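Local atomic coordinates of probable oxidoreductase protein (Rhizobium etli, PDB entry 4FB5), a protein that probably binds a nicotinamide dinucleotide cofactor and catalyses an oxidation-reduction reaction. Residues R58-A63 with I90-V95; M110-L115 with E135-T140; Y152-N157 with N343-I348; R179-E184 with V268-R273; H224-I229 with R260-I265. One frame throughout, in Å; residues are numbered along the deposited sequence.

Contact 1: R58-A63 with I90-V95; sequences RLVHLA and IADPEV
Asp92 OD2 accepts the hydrogen bond of His61 ND1 at 2.8 Å; the oxygen lies almost in the imidazole plane and is met on its anti side, while the carboxylate is turned nearly upright to the ring (81°). The other oxygen, Asp92 OD1, takes the backbone N of Glu94 at 2.6 Å and closes an Asx turn. With an alanine at Asp92, His61 ND1 would probably lose its acceptor and the turn would be left without its tie. Three residues before His61, Arg58 bends at chi3 (87°), turning NH2 to Glu94 OE2 at 2.8 Å in a salt bridge whose hydrogen bond is bent and weak. Each charge has a further mate, Glu80 for Arg58 and Lys81 for Glu94. Between the polar pairs, Val60 CG1 rests 4.2 Å from Glu94 CB, and Val95 CG2 touches His61 CB at 3.9 Å. The arrangement belongs to the beta-alpha-beta crossover of a Rossmann fold: the link from helix 86-91 to strand 97-100 is pinned to parallel strand 58-63.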
# COMPACT_ATOMS: atom_id res chain seq x y z
N ARG A 58 -21.94 -30.40 -20.70
CA ARG A 58 -21.54 -31.80 -20.76
C ARG A 58 -20.19 -31.87 -21.47
O ARG A 58 -20.01 -31.32 -22.58
CB ARG A 58 -22.61 -32.64 -21.49
CG ARG A 58 -22.48 -34.16 -21.34
CD ARG A 58 -23.76 -34.88 -21.81
NE ARG A 58 -23.79 -35.17 -23.26
CZ ARG A 58 -23.43 -36.33 -23.83
NH1 ARG A 58 -22.98 -37.35 -23.10
NH2 ARG A 58 -23.51 -36.47 -25.16
N LEU A 59 -19.25 -32.54 -20.80
CA LEU A 59 -17.86 -32.58 -21.21
C LEU A 59 -17.72 -33.89 -21.89
O LEU A 59 -17.75 -34.96 -21.25
CB LEU A 59 -16.89 -32.46 -20.01
CG LEU A 59 -17.30 -31.51 -18.86
CD1 LEU A 59 -16.49 -31.72 -17.59
CD2 LEU A 59 -17.29 -30.06 -19.29
N VAL A 60 -17.58 -33.80 -23.20
CA VAL A 60 -17.78 -34.93 -24.08
C VAL A 60 -16.47 -35.48 -24.62
O VAL A 60 -16.15 -36.65 -24.40
CB VAL A 60 -18.68 -34.52 -25.23
CG1 VAL A 60 -18.87 -35.68 -26.21
CG2 VAL A 60 -20.03 -34.06 -24.69
N HIS A 61 -15.70 -34.63 -25.29
CA HIS A 61 -14.56 -35.07 -26.08
C HIS A 61 -13.34 -34.22 -25.74
O HIS A 61 -13.49 -33.04 -25.43
CB HIS A 61 -14.90 -34.86 -27.55
CG HIS A 61 -14.39 -35.92 -28.48
ND1 HIS A 61 -15.22 -36.60 -29.35
CD2 HIS A 61 -13.14 -36.39 -28.70
CE1 HIS A 61 -14.49 -37.44 -30.07
NE2 HIS A 61 -13.23 -37.34 -29.69
N LEU A 62 -12.14 -34.80 -25.85
CA LEU A 62 -10.91 -34.10 -25.49
C LEU A 62 -9.72 -34.59 -26.29
O LEU A 62 -9.57 -35.79 -26.47
CB LEU A 62 -10.64 -34.28 -23.99
CG LEU A 62 -9.45 -33.61 -23.30
CD1 LEU A 62 -9.65 -33.65 -21.81
CD2 LEU A 62 -8.15 -34.29 -23.67
N ALA A 63 -8.84 -33.68 -26.71
CA ALA A 63 -7.69 -34.00 -27.56
C ALA A 63 -6.39 -33.44 -27.02
O ALA A 63 -6.42 -32.45 -26.32
CB ALA A 63 -7.92 -33.45 -28.94
N ILE A 90 -13.63 -32.47 -33.62
CA ILE A 90 -14.33 -31.49 -34.43
C ILE A 90 -15.39 -32.13 -35.29
O ILE A 90 -16.40 -31.51 -35.60
CB ILE A 90 -13.34 -30.70 -35.29
CG1 ILE A 90 -12.98 -29.40 -34.58
CG2 ILE A 90 -13.90 -30.44 -36.71
CD1 ILE A 90 -11.74 -28.69 -35.13
N ALA A 91 -15.14 -33.37 -35.68
CA ALA A 91 -16.14 -34.13 -36.43
C ALA A 91 -17.27 -34.51 -35.50
O ALA A 91 -18.43 -34.36 -35.87
CB ALA A 91 -15.51 -35.37 -37.05
N ASP A 92 -16.94 -34.98 -34.30
CA ASP A 92 -17.93 -35.55 -33.41
C ASP A 92 -19.19 -34.69 -33.40
O ASP A 92 -19.13 -33.50 -33.10
CB ASP A 92 -17.37 -35.73 -32.00
CG ASP A 92 -18.33 -36.47 -31.07
OD1 ASP A 92 -19.57 -36.40 -31.24
OD2 ASP A 92 -17.83 -37.13 -30.14
N PRO A 93 -20.34 -35.29 -33.75
CA PRO A 93 -21.65 -34.63 -33.70
C PRO A 93 -22.25 -34.39 -32.29
O PRO A 93 -23.26 -33.68 -32.19
CB PRO A 93 -22.56 -35.59 -34.50
CG PRO A 93 -21.93 -36.94 -34.31
CD PRO A 93 -20.44 -36.63 -34.39
N GLU A 94 -21.69 -34.97 -31.23
CA GLU A 94 -22.21 -34.68 -29.87
C GLU A 94 -21.63 -33.37 -29.30
O GLU A 94 -22.19 -32.77 -28.38
CB GLU A 94 -22.04 -35.86 -28.91
CG GLU A 94 -23.15 -36.93 -28.98
CD GLU A 94 -22.98 -38.07 -27.97
OE1 GLU A 94 -21.92 -38.74 -27.97
OE2 GLU A 94 -23.92 -38.30 -27.18
N VAL A 95 -20.51 -32.92 -29.87
CA VAL A 95 -19.90 -31.63 -29.56
C VAL A 95 -20.67 -30.49 -30.24
O VAL A 95 -20.88 -30.52 -31.44
CB VAL A 95 -18.44 -31.61 -30.05
CG1 VAL A 95 -17.87 -30.20 -29.96
CG2 VAL A 95 -17.59 -32.60 -29.27

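Contact 2: M110-L115 with E135-T140; sequences MAIAAL and ERMLAT
The flat group that Ile112 meets is the peptide carbonyl of Arg136: Ile112 CD1 comes to 4.2 Å of Arg136 O, and Thr140 N and Thr140 OG1 reach that oxygen from opposite faces of its plane. The hydroxyl is thus spent on its own helix, with OG1 as donor at 3.1 Å, and towards helix 107-116 it offers only van der Waals contact. Thr140 CG2 packs on Leu115 CB at 3.6 Å, and Ile112 CG1 lies 3.8 Å from Thr140 OG1. Ile112 crosses the side chain of Met137, a selenomethionine, at about a right angle, with CD1 4.0 Å from its CG. Met137 then bends at its last torsion (chi3 65°), which brings CE against Ala111 CB at 3.7 Å. No hydrogen bond joins the segments. Their axes run 9.6 Å apart and only 13° from parallel, the arrangement of neighbouring crossover helices lying on one face of a Rossmann sheet, where Ala111 and Leu115 also rest on Val121 of strand 120-123.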
# COMPACT_ATOMS: atom_id res chain seq x y z
N MSE A 110 -7.60 -24.84 -36.51
CA MSE A 110 -8.55 -25.57 -35.74
C MSE A 110 -9.85 -24.83 -35.64
O MSE A 110 -10.92 -25.38 -35.90
CB MSE A 110 -7.96 -25.84 -34.37
CG MSE A 110 -6.60 -26.54 -34.44
SE MSE A 110 -6.06 -27.22 -32.69
CE MSE A 110 -4.42 -28.19 -33.15
N ALA A 111 -9.78 -23.55 -35.30
CA ALA A 111 -10.98 -22.76 -35.14
C ALA A 111 -11.82 -22.77 -36.43
O ALA A 111 -13.06 -22.83 -36.38
CB ALA A 111 -10.61 -21.35 -34.76
N ILE A 112 -11.13 -22.71 -37.56
CA ILE A 112 -11.76 -22.78 -38.87
C ILE A 112 -12.36 -24.17 -39.12
O ILE A 112 -13.55 -24.30 -39.43
CB ILE A 112 -10.79 -22.41 -39.97
CG1 ILE A 112 -10.48 -20.91 -39.89
CG2 ILE A 112 -11.37 -22.77 -41.32
CD1 ILE A 112 -9.38 -20.44 -40.82
N ALA A 113 -11.56 -25.22 -38.96
CA ALA A 113 -12.13 -26.53 -39.14
C ALA A 113 -13.34 -26.65 -38.22
O ALA A 113 -14.34 -27.26 -38.59
CB ALA A 113 -11.13 -27.59 -38.86
N ALA A 114 -13.28 -26.05 -37.05
CA ALA A 114 -14.40 -26.14 -36.12
C ALA A 114 -15.61 -25.41 -36.67
O ALA A 114 -16.71 -25.97 -36.74
CB ALA A 114 -14.01 -25.59 -34.76
N LEU A 115 -15.40 -24.16 -37.06
CA LEU A 115 -16.49 -23.33 -37.55
C LEU A 115 -17.19 -23.96 -38.75
O LEU A 115 -18.40 -24.19 -38.72
CB LEU A 115 -15.97 -21.93 -37.87
CG LEU A 115 -15.72 -21.09 -36.60
CD1 LEU A 115 -14.86 -19.89 -36.92
CD2 LEU A 115 -17.01 -20.66 -35.92
N GLU A 135 -7.80 -12.69 -40.64
CA GLU A 135 -8.83 -12.31 -41.61
C GLU A 135 -9.64 -13.53 -42.01
O GLU A 135 -10.85 -13.54 -41.83
CB GLU A 135 -8.21 -11.65 -42.85
CG GLU A 135 -7.56 -10.34 -42.56
CD GLU A 135 -7.14 -9.62 -43.82
OE1 GLU A 135 -6.09 -10.00 -44.39
OE2 GLU A 135 -7.83 -8.65 -44.22
N ARG A 136 -8.95 -14.57 -42.47
CA ARG A 136 -9.58 -15.84 -42.82
C ARG A 136 -10.41 -16.40 -41.71
O ARG A 136 -11.49 -16.94 -41.95
CB ARG A 136 -8.53 -16.87 -43.21
CG ARG A 136 -8.83 -17.57 -44.55
CD ARG A 136 -7.74 -18.51 -44.99
NE ARG A 136 -6.45 -17.82 -45.05
CZ ARG A 136 -5.34 -18.27 -44.45
NH1 ARG A 136 -5.37 -19.40 -43.74
NH2 ARG A 136 -4.21 -17.57 -44.54
N MSE A 137 -9.94 -16.26 -40.47
CA MSE A 137 -10.69 -16.85 -39.38
C MSE A 137 -12.03 -16.13 -39.24
O MSE A 137 -13.08 -16.76 -39.01
CB MSE A 137 -9.90 -16.81 -38.08
CG MSE A 137 -8.60 -17.64 -38.11
SE MSE A 137 -7.44 -17.43 -36.49
CE MSE A 137 -8.68 -18.23 -35.21
N LEU A 138 -11.98 -14.81 -39.41
CA LEU A 138 -13.18 -14.00 -39.27
C LEU A 138 -14.17 -14.26 -40.42
O LEU A 138 -15.37 -14.54 -40.20
CB LEU A 138 -12.79 -12.54 -39.21
CG LEU A 138 -14.03 -11.65 -39.14
CD1 LEU A 138 -14.91 -11.93 -37.87
CD2 LEU A 138 -13.59 -10.19 -39.31
N ALA A 139 -13.64 -14.17 -41.65
CA ALA A 139 -14.39 -14.48 -42.86
C ALA A 139 -15.14 -15.76 -42.59
O ALA A 139 -16.39 -15.76 -42.63
CB ALA A 139 -13.48 -14.61 -44.05
N THR A 140 -14.42 -16.83 -42.22
CA THR A 140 -15.13 -18.04 -41.86
C THR A 140 -16.26 -17.69 -40.91
O THR A 140 -17.41 -17.75 -41.32
CB THR A 140 -14.27 -19.11 -41.23
OG1 THR A 140 -13.21 -19.47 -42.11
CG2 THR A 140 -15.12 -20.32 -40.92

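Contact 3: Y152-N157 with N343-I348; sequences YNYIQN and NDLKII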
# COMPACT_ATOMS: atom_id res chain seq x y z
N TYR A 152 -10.06 -13.16 -23.71
CA TYR A 152 -9.53 -11.97 -23.13
C TYR A 152 -10.20 -11.85 -21.76
O TYR A 152 -11.11 -11.04 -21.59
CB TYR A 152 -9.84 -10.75 -24.02
CG TYR A 152 -8.96 -10.66 -25.23
CD1 TYR A 152 -7.60 -10.37 -25.10
CD2 TYR A 152 -9.47 -10.87 -26.53
CE1 TYR A 152 -6.77 -10.30 -26.23
CE2 TYR A 152 -8.65 -10.82 -27.65
CZ TYR A 152 -7.29 -10.53 -27.48
OH TYR A 152 -6.43 -10.43 -28.56
N ASN A 153 -9.75 -12.63 -20.78
CA ASN A 153 -10.49 -12.74 -19.51
C ASN A 153 -10.42 -11.56 -18.55
O ASN A 153 -11.33 -11.33 -17.80
CB ASN A 153 -10.08 -14.00 -18.78
CG ASN A 153 -8.62 -14.23 -18.86
OD1 ASN A 153 -8.18 -15.13 -19.59
ND2 ASN A 153 -7.83 -13.38 -18.21
N TYR A 154 -9.33 -10.81 -18.57
CA TYR A 154 -9.21 -9.65 -17.69
C TYR A 154 -10.47 -8.77 -17.71
O TYR A 154 -10.95 -8.37 -16.64
CB TYR A 154 -7.93 -8.89 -17.99
CG TYR A 154 -6.78 -9.78 -17.66
CD1 TYR A 154 -6.59 -10.23 -16.35
CD2 TYR A 154 -5.92 -10.21 -18.61
CE1 TYR A 154 -5.56 -11.05 -16.03
CE2 TYR A 154 -4.88 -11.07 -18.30
CZ TYR A 154 -4.71 -11.48 -17.00
OH TYR A 154 -3.67 -12.32 -16.67
N ILE A 155 -10.99 -8.53 -18.93
CA ILE A 155 -12.31 -7.92 -19.23
C ILE A 155 -13.46 -8.33 -18.32
O ILE A 155 -14.34 -7.54 -18.07
CB ILE A 155 -12.77 -8.26 -20.68
CG1 ILE A 155 -11.84 -7.66 -21.71
CG2 ILE A 155 -14.09 -7.74 -21.01
CD1 ILE A 155 -11.13 -6.39 -21.25
N GLN A 156 -13.46 -9.56 -17.83
CA GLN A 156 -14.62 -10.06 -17.10
C GLN A 156 -14.60 -9.83 -15.61
O GLN A 156 -15.59 -10.13 -14.93
CB GLN A 156 -14.79 -11.57 -17.33
CG GLN A 156 -14.86 -12.05 -18.73
CD GLN A 156 -16.00 -11.47 -19.51
OE1 GLN A 156 -15.91 -11.36 -20.74
NE2 GLN A 156 -17.08 -11.10 -18.82
N ASN A 157 -13.49 -9.35 -15.07
CA ASN A 157 -13.40 -9.03 -13.64
C ASN A 157 -14.57 -8.15 -13.29
O ASN A 157 -14.84 -7.21 -14.01
CB ASN A 157 -12.10 -8.28 -13.36
CG ASN A 157 -11.81 -8.06 -11.87
OD1 ASN A 157 -12.69 -8.11 -11.00
ND2 ASN A 157 -10.55 -7.76 -11.57
N ASN A 343 -8.87 -17.85 -11.81
CA ASN A 343 -9.74 -18.83 -12.49
C ASN A 343 -11.21 -18.40 -12.50
O ASN A 343 -11.96 -18.71 -13.45
CB ASN A 343 -9.60 -20.26 -11.92
CG ASN A 343 -8.15 -20.72 -11.86
OD1 ASN A 343 -7.28 -20.24 -12.59
ND2 ASN A 343 -7.87 -21.65 -10.96
N ASP A 344 -11.61 -17.68 -11.45
CA ASP A 344 -12.95 -17.15 -11.41
C ASP A 344 -13.29 -16.33 -12.67
O ASP A 344 -14.44 -16.33 -13.15
CB ASP A 344 -13.21 -16.44 -10.07
CG ASP A 344 -13.15 -17.43 -8.84
OD1 ASP A 344 -13.58 -18.61 -9.00
OD2 ASP A 344 -12.69 -17.04 -7.72
N LEU A 345 -12.29 -15.68 -13.25
CA LEU A 345 -12.51 -14.88 -14.44
C LEU A 345 -12.81 -15.70 -15.68
O LEU A 345 -13.39 -15.20 -16.63
CB LEU A 345 -11.29 -14.04 -14.75
CG LEU A 345 -10.73 -13.15 -13.65
CD1 LEU A 345 -9.39 -12.66 -14.12
CD2 LEU A 345 -11.65 -11.99 -13.38
N LYS A 346 -12.37 -16.96 -15.70
CA LYS A 346 -12.65 -17.80 -16.83
C LYS A 346 -14.08 -18.31 -16.77
O LYS A 346 -14.70 -18.50 -17.82
CB LYS A 346 -11.67 -18.97 -16.93
CG LYS A 346 -11.29 -19.33 -18.39
CD LYS A 346 -10.45 -18.23 -19.03
CE LYS A 346 -10.20 -18.42 -20.52
NZ LYS A 346 -9.03 -17.58 -21.00
N ILE A 347 -14.61 -18.51 -15.56
CA ILE A 347 -15.98 -18.96 -15.36
C ILE A 347 -16.98 -17.91 -15.87
O ILE A 347 -17.94 -18.22 -16.58
CB ILE A 347 -16.26 -19.21 -13.86
CG1 ILE A 347 -15.40 -20.35 -13.31
CG2 ILE A 347 -17.73 -19.45 -13.61
CD1 ILE A 347 -15.52 -20.55 -11.79
N ILE A 348 -16.73 -16.65 -15.52
CA ILE A 348 -17.54 -15.53 -16.00
C ILE A 348 -17.46 -15.46 -17.53
O ILE A 348 -18.48 -15.37 -18.20
CB ILE A 348 -17.04 -14.25 -15.36
CG1 ILE A 348 -17.38 -14.27 -13.87
CG2 ILE A 348 -17.61 -13.04 -16.03
CD1 ILE A 348 -16.53 -13.34 -13.01
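Leu345 makes the first contact from helix 344-358, driving its side chain into the loop and short 3-10 segment of 152-157. Its CB faces Asn153 CB at 4.2 Å, CD2 sits 3.7 Å from Asn157 CB, and CD1 approaches Tyr154 CD1 at 4.3 Å. Next comes Lys346, where the bend at chi2 (68°) turns NZ to the loop. There Lys346 NZ donates to Asn153 OD1 at 3.0 Å, in the carbonyl plane and on a lone pair. The same ammonium forms a salt bridge with Glu124, part of the Glu-Lys-Pro sequence characteristic of this family and usually found beside the cofactor site. A methionine in place of Lys346 would probably leave Asn153 OD1 and the Glu124 carboxylate without this shared donor. The amide thus held places Asn153 ND2 over the centre of the Tyr154 ring, 3.6 Å above its plane. Last in line is Ile348, which slides past Gln156 in the opposite direction, its CG2 3.4 Å from Gln156 CB and its CD1 near the backbone oxygen of Gln156. Asn157 is the N-cap of helix 158-168, using OD1 for Val159 N. Segment 152-157 is lodged between helix 344-358 and helix 206-221, where Tyr152 and Ile155 pack and Tyr154 meets His213 edge-to-face; Tyr154 also packs on His338 of the second subunit.

Contact 4: R179-E184 with V268-R273; sequences RVEMDE and VLMANR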
# COMPACT_ATOMS: atom_id res chain seq x y z
N ARG A 179 -3.30 5.58 -18.95
CA ARG A 179 -2.05 4.82 -18.83
C ARG A 179 -2.34 3.35 -18.59
O ARG A 179 -3.22 3.03 -17.80
CB ARG A 179 -1.27 5.35 -17.65
CG ARG A 179 -0.62 6.63 -18.01
CD ARG A 179 -0.14 7.36 -16.80
NE ARG A 179 0.08 8.80 -17.02
CZ ARG A 179 0.52 9.63 -16.08
NH1 ARG A 179 0.78 9.15 -14.86
NH2 ARG A 179 0.70 10.94 -16.31
N VAL A 180 -1.57 2.43 -19.19
CA VAL A 180 -1.84 0.97 -19.01
C VAL A 180 -0.59 0.13 -19.05
O VAL A 180 0.11 0.20 -20.02
CB VAL A 180 -2.76 0.45 -20.11
CG1 VAL A 180 -3.02 -0.98 -19.90
CG2 VAL A 180 -4.03 1.12 -19.97
N GLU A 181 -0.29 -0.67 -18.03
CA GLU A 181 1.03 -1.33 -17.99
C GLU A 181 0.78 -2.78 -17.91
O GLU A 181 0.02 -3.20 -17.05
CB GLU A 181 1.85 -0.94 -16.76
CG GLU A 181 2.41 0.52 -16.74
CD GLU A 181 2.83 1.04 -15.31
OE1 GLU A 181 3.49 0.29 -14.54
OE2 GLU A 181 2.52 2.21 -14.94
N MSE A 182 1.38 -3.59 -18.77
CA MSE A 182 1.35 -5.03 -18.49
C MSE A 182 2.72 -5.64 -18.34
O MSE A 182 3.45 -5.74 -19.34
CB MSE A 182 0.49 -5.86 -19.45
CG MSE A 182 0.54 -7.34 -19.08
SE MSE A 182 -0.87 -8.38 -19.92
CE MSE A 182 -0.74 -10.16 -19.07
N ASP A 183 3.03 -6.07 -17.11
CA ASP A 183 4.34 -6.62 -16.78
C ASP A 183 4.39 -8.00 -16.08
O ASP A 183 3.59 -8.31 -15.17
CB ASP A 183 5.14 -5.64 -15.96
CG ASP A 183 4.97 -4.24 -16.43
OD1 ASP A 183 5.11 -3.98 -17.66
OD2 ASP A 183 4.69 -3.37 -15.55
N GLU A 184 5.34 -8.81 -16.53
CA GLU A 184 5.70 -10.04 -15.85
C GLU A 184 7.20 -10.18 -15.92
O GLU A 184 7.85 -9.32 -16.44
CB GLU A 184 4.96 -11.25 -16.44
CG GLU A 184 3.45 -11.04 -16.53
CD GLU A 184 2.61 -12.32 -16.70
OE1 GLU A 184 3.20 -13.44 -16.64
OE2 GLU A 184 1.36 -12.22 -16.87
N VAL A 268 -1.13 5.85 -23.07
CA VAL A 268 0.20 5.25 -23.11
C VAL A 268 0.03 3.81 -22.74
O VAL A 268 -0.70 3.52 -21.80
CB VAL A 268 1.16 5.91 -22.13
CG1 VAL A 268 2.55 5.34 -22.29
CG2 VAL A 268 1.21 7.40 -22.39
N LEU A 269 0.67 2.93 -23.50
CA LEU A 269 0.72 1.47 -23.24
C LEU A 269 2.19 1.00 -23.08
O LEU A 269 3.08 1.38 -23.83
CB LEU A 269 0.05 0.69 -24.35
CG LEU A 269 -0.29 -0.78 -24.12
CD1 LEU A 269 -1.57 -1.09 -24.86
CD2 LEU A 269 0.83 -1.78 -24.49
N MSE A 270 2.44 0.20 -22.06
CA MSE A 270 3.76 -0.32 -21.77
C MSE A 270 3.52 -1.78 -21.51
O MSE A 270 2.61 -2.12 -20.75
CB MSE A 270 4.35 0.37 -20.55
CG MSE A 270 4.53 1.82 -20.81
SE MSE A 270 4.62 3.05 -19.27
CE MSE A 270 2.69 3.43 -18.98
N ALA A 271 4.28 -2.64 -22.17
CA ALA A 271 4.16 -4.08 -21.98
C ALA A 271 5.58 -4.55 -21.84
O ALA A 271 6.48 -4.03 -22.50
CB ALA A 271 3.45 -4.75 -23.14
N ASN A 272 5.82 -5.43 -20.88
CA ASN A 272 7.18 -5.86 -20.58
C ASN A 272 7.19 -7.28 -20.00
O ASN A 272 6.50 -7.56 -19.01
CB ASN A 272 7.84 -4.85 -19.68
CG ASN A 272 9.31 -5.12 -19.43
OD1 ASN A 272 9.82 -6.23 -19.63
ND2 ASN A 272 10.02 -4.09 -18.96
N ARG A 273 7.97 -8.16 -20.61
CA ARG A 273 8.04 -9.55 -20.19
C ARG A 273 9.32 -9.87 -19.43
O ARG A 273 9.56 -11.03 -19.08
CB ARG A 273 7.88 -10.48 -21.39
CG ARG A 273 6.67 -10.19 -22.25
CD ARG A 273 6.95 -10.50 -23.72
NE ARG A 273 6.51 -11.85 -24.08
CZ ARG A 273 7.13 -12.63 -24.96
NH1 ARG A 273 8.23 -12.19 -25.56
NH2 ARG A 273 6.66 -13.83 -25.23
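Asp183 begins with CB 3.9 Å from Asn272 O; at its end OD1 swings to within 3.5 Å of Asn272 CB, with the carboxylate almost square to the amide (83°). OD1 finds its strong partner in Arg179 NH2 of a third subunit, while OD2 makes a long, weak ion pair with Arg281. On the same face Met270, a selenomethionine, runs alongside Glu181, and the bend at chi3 (-87°) brings CE to 3.7 Å of Glu181 CG. The backbones carrying these groups pair as regular parallel strands, axes 4.7 Å apart. Five N-H to O bonds pass between the two segments, from Val180 N to Val268 O at 3.0 Å through to Glu184 N to Asn272 O at 3.0 Å. Val180 and Leu269 point to the other face, against helix 206-221. Arg179 of each copy bridges to Glu181 and Asp183 of the other, and Arg281 of the same chain also holds Glu181. These reciprocal salt bridges probably offset the charge of the acids buried at this subunit boundary.

Contact 5: H224-I229 with R260-I265; sequences HVEAVI and RLDGGI
Val225 lays CG2 against Leu261 CD2 at 3.7 Å, the two side chains meeting at a slant. Both residues form an antiparallel non-hydrogen-bonded pair, flanked by Glu226 N to Arg260 O at 2.8 Å and by a longer bond from Asp262 N to His224 O at 3.3 Å. Both of these donors come nearly straight at the carbonyl oxygen. Glu226 and Ala227 together face Arg260, a classic beta bulge. The strand then turns: Leu261 N bonds to Ile265 O at 2.8 Å across Asp262, Gly263 and Gly264, both glycines with positive phi, and at Gly263 a side chain would collide with the preceding carbonyl. Arg260 folds back over this turn through its chi2 of -83°, giving NH1 to Gly264 O at 2.8 Å in the guanidinium plane. On the opposing segment the His224 ring bonds through NE2 to Asp369. Between the segments, then, the hydrogen bonding is all main chain, whereas Arg260 ties the turn by NH1 and pairs its charge, through NH2, with Asp231 of the third subunit.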
# COMPACT_ATOMS: atom_id res chain seq x y z
N HIS A 224 -11.52 1.03 -29.88
CA HIS A 224 -10.34 0.64 -30.62
C HIS A 224 -9.27 1.74 -30.76
O HIS A 224 -9.50 2.89 -30.43
CB HIS A 224 -10.77 0.08 -31.97
CG HIS A 224 -11.30 -1.31 -31.90
ND1 HIS A 224 -10.52 -2.39 -31.53
CD2 HIS A 224 -12.53 -1.82 -32.17
CE1 HIS A 224 -11.24 -3.50 -31.56
NE2 HIS A 224 -12.47 -3.18 -31.95
N VAL A 225 -8.09 1.37 -31.21
CA VAL A 225 -6.94 2.28 -31.23
C VAL A 225 -6.80 2.93 -32.60
O VAL A 225 -7.05 2.28 -33.63
CB VAL A 225 -5.69 1.48 -30.87
CG1 VAL A 225 -4.50 2.32 -30.93
CG2 VAL A 225 -5.83 0.98 -29.49
N GLU A 226 -6.36 4.18 -32.66
CA GLU A 226 -6.46 4.91 -33.94
C GLU A 226 -5.17 5.38 -34.54
O GLU A 226 -5.03 5.35 -35.75
CB GLU A 226 -7.49 6.04 -33.88
CG GLU A 226 -8.92 5.48 -33.77
CD GLU A 226 -9.95 6.50 -33.24
OE1 GLU A 226 -9.64 7.74 -33.24
OE2 GLU A 226 -11.07 6.05 -32.84
N ALA A 227 -4.24 5.81 -33.72
CA ALA A 227 -2.90 6.06 -34.19
C ALA A 227 -1.99 5.51 -33.09
O ALA A 227 -2.42 5.44 -31.95
CB ALA A 227 -2.70 7.52 -34.40
N VAL A 228 -0.76 5.11 -33.44
CA VAL A 228 0.19 4.52 -32.51
C VAL A 228 1.60 4.89 -32.91
O VAL A 228 1.85 5.08 -34.08
CB VAL A 228 0.09 2.95 -32.41
CG1 VAL A 228 -1.32 2.51 -31.98
CG2 VAL A 228 0.53 2.24 -33.70
N ILE A 229 2.51 5.05 -31.94
CA ILE A 229 3.91 5.01 -32.27
C ILE A 229 4.71 4.30 -31.16
O ILE A 229 4.61 4.66 -29.98
CB ILE A 229 4.53 6.34 -32.59
CG1 ILE A 229 6.02 6.11 -32.84
CG2 ILE A 229 4.42 7.29 -31.40
CD1 ILE A 229 6.73 7.08 -33.75
N ARG A 260 -3.70 7.03 -29.52
CA ARG A 260 -4.91 7.81 -29.52
C ARG A 260 -6.04 6.82 -29.70
O ARG A 260 -6.01 6.02 -30.61
CB ARG A 260 -4.91 8.81 -30.67
CG ARG A 260 -3.88 9.91 -30.51
CD ARG A 260 -4.45 10.99 -29.63
NE ARG A 260 -3.47 11.98 -29.22
CZ ARG A 260 -3.77 13.00 -28.41
NH1 ARG A 260 -5.00 13.13 -27.93
NH2 ARG A 260 -2.83 13.87 -28.09
N LEU A 261 -7.01 6.83 -28.81
CA LEU A 261 -8.13 5.96 -29.03
C LEU A 261 -9.28 6.74 -29.63
O LEU A 261 -9.20 7.96 -29.88
CB LEU A 261 -8.62 5.36 -27.73
CG LEU A 261 -7.60 4.87 -26.72
CD1 LEU A 261 -8.21 4.87 -25.32
CD2 LEU A 261 -7.12 3.48 -27.12
N ASP A 262 -10.34 5.98 -29.85
CA ASP A 262 -11.68 6.48 -30.09
C ASP A 262 -11.94 7.70 -29.25
O ASP A 262 -11.71 7.68 -28.01
CB ASP A 262 -12.68 5.41 -29.68
CG ASP A 262 -13.60 5.01 -30.82
OD1 ASP A 262 -14.36 5.90 -31.32
OD2 ASP A 262 -13.55 3.80 -31.19
N GLY A 263 -12.38 8.77 -29.91
CA GLY A 263 -12.75 10.00 -29.21
C GLY A 263 -11.59 10.97 -28.97
O GLY A 263 -11.74 11.94 -28.17
N GLY A 264 -10.47 10.73 -29.65
CA GLY A 264 -9.21 11.43 -29.36
C GLY A 264 -8.53 11.28 -27.98
O GLY A 264 -7.61 12.05 -27.68
N ILE A 265 -8.93 10.29 -27.15
CA ILE A 265 -8.26 10.02 -25.87
C ILE A 265 -6.81 9.62 -26.02
O ILE A 265 -6.45 8.78 -26.82
CB ILE A 265 -8.89 8.88 -25.10
CG1 ILE A 265 -10.25 9.26 -24.55
CG2 ILE A 265 -8.03 8.54 -23.91
CD1 ILE A 265 -10.91 8.05 -23.91

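Contacts 1 and 2 belong to the Rossmann part of the chain, contacts 4 and 5 to the mixed sheet beyond it. Contact 1 is partly exposed and relies on side-chain charges; contact 2, which it touches through Ile90, is a buried apolar seam between helices. The centre of contact 3 lies about 9 Å from the centre of the chain, wholly buried, combining one lysine bond with aliphatic packing; along the chain, contacts 4 and 5 are nested inside the loop it closes. Those two share one sheet, in which strands 254-261 and 266-272 are neighbours, and both reach the third subunit. Backbone bonds dominate each, but contact 4 is regular and buried, whereas contact 5 is bulged and partly exposed near a turn.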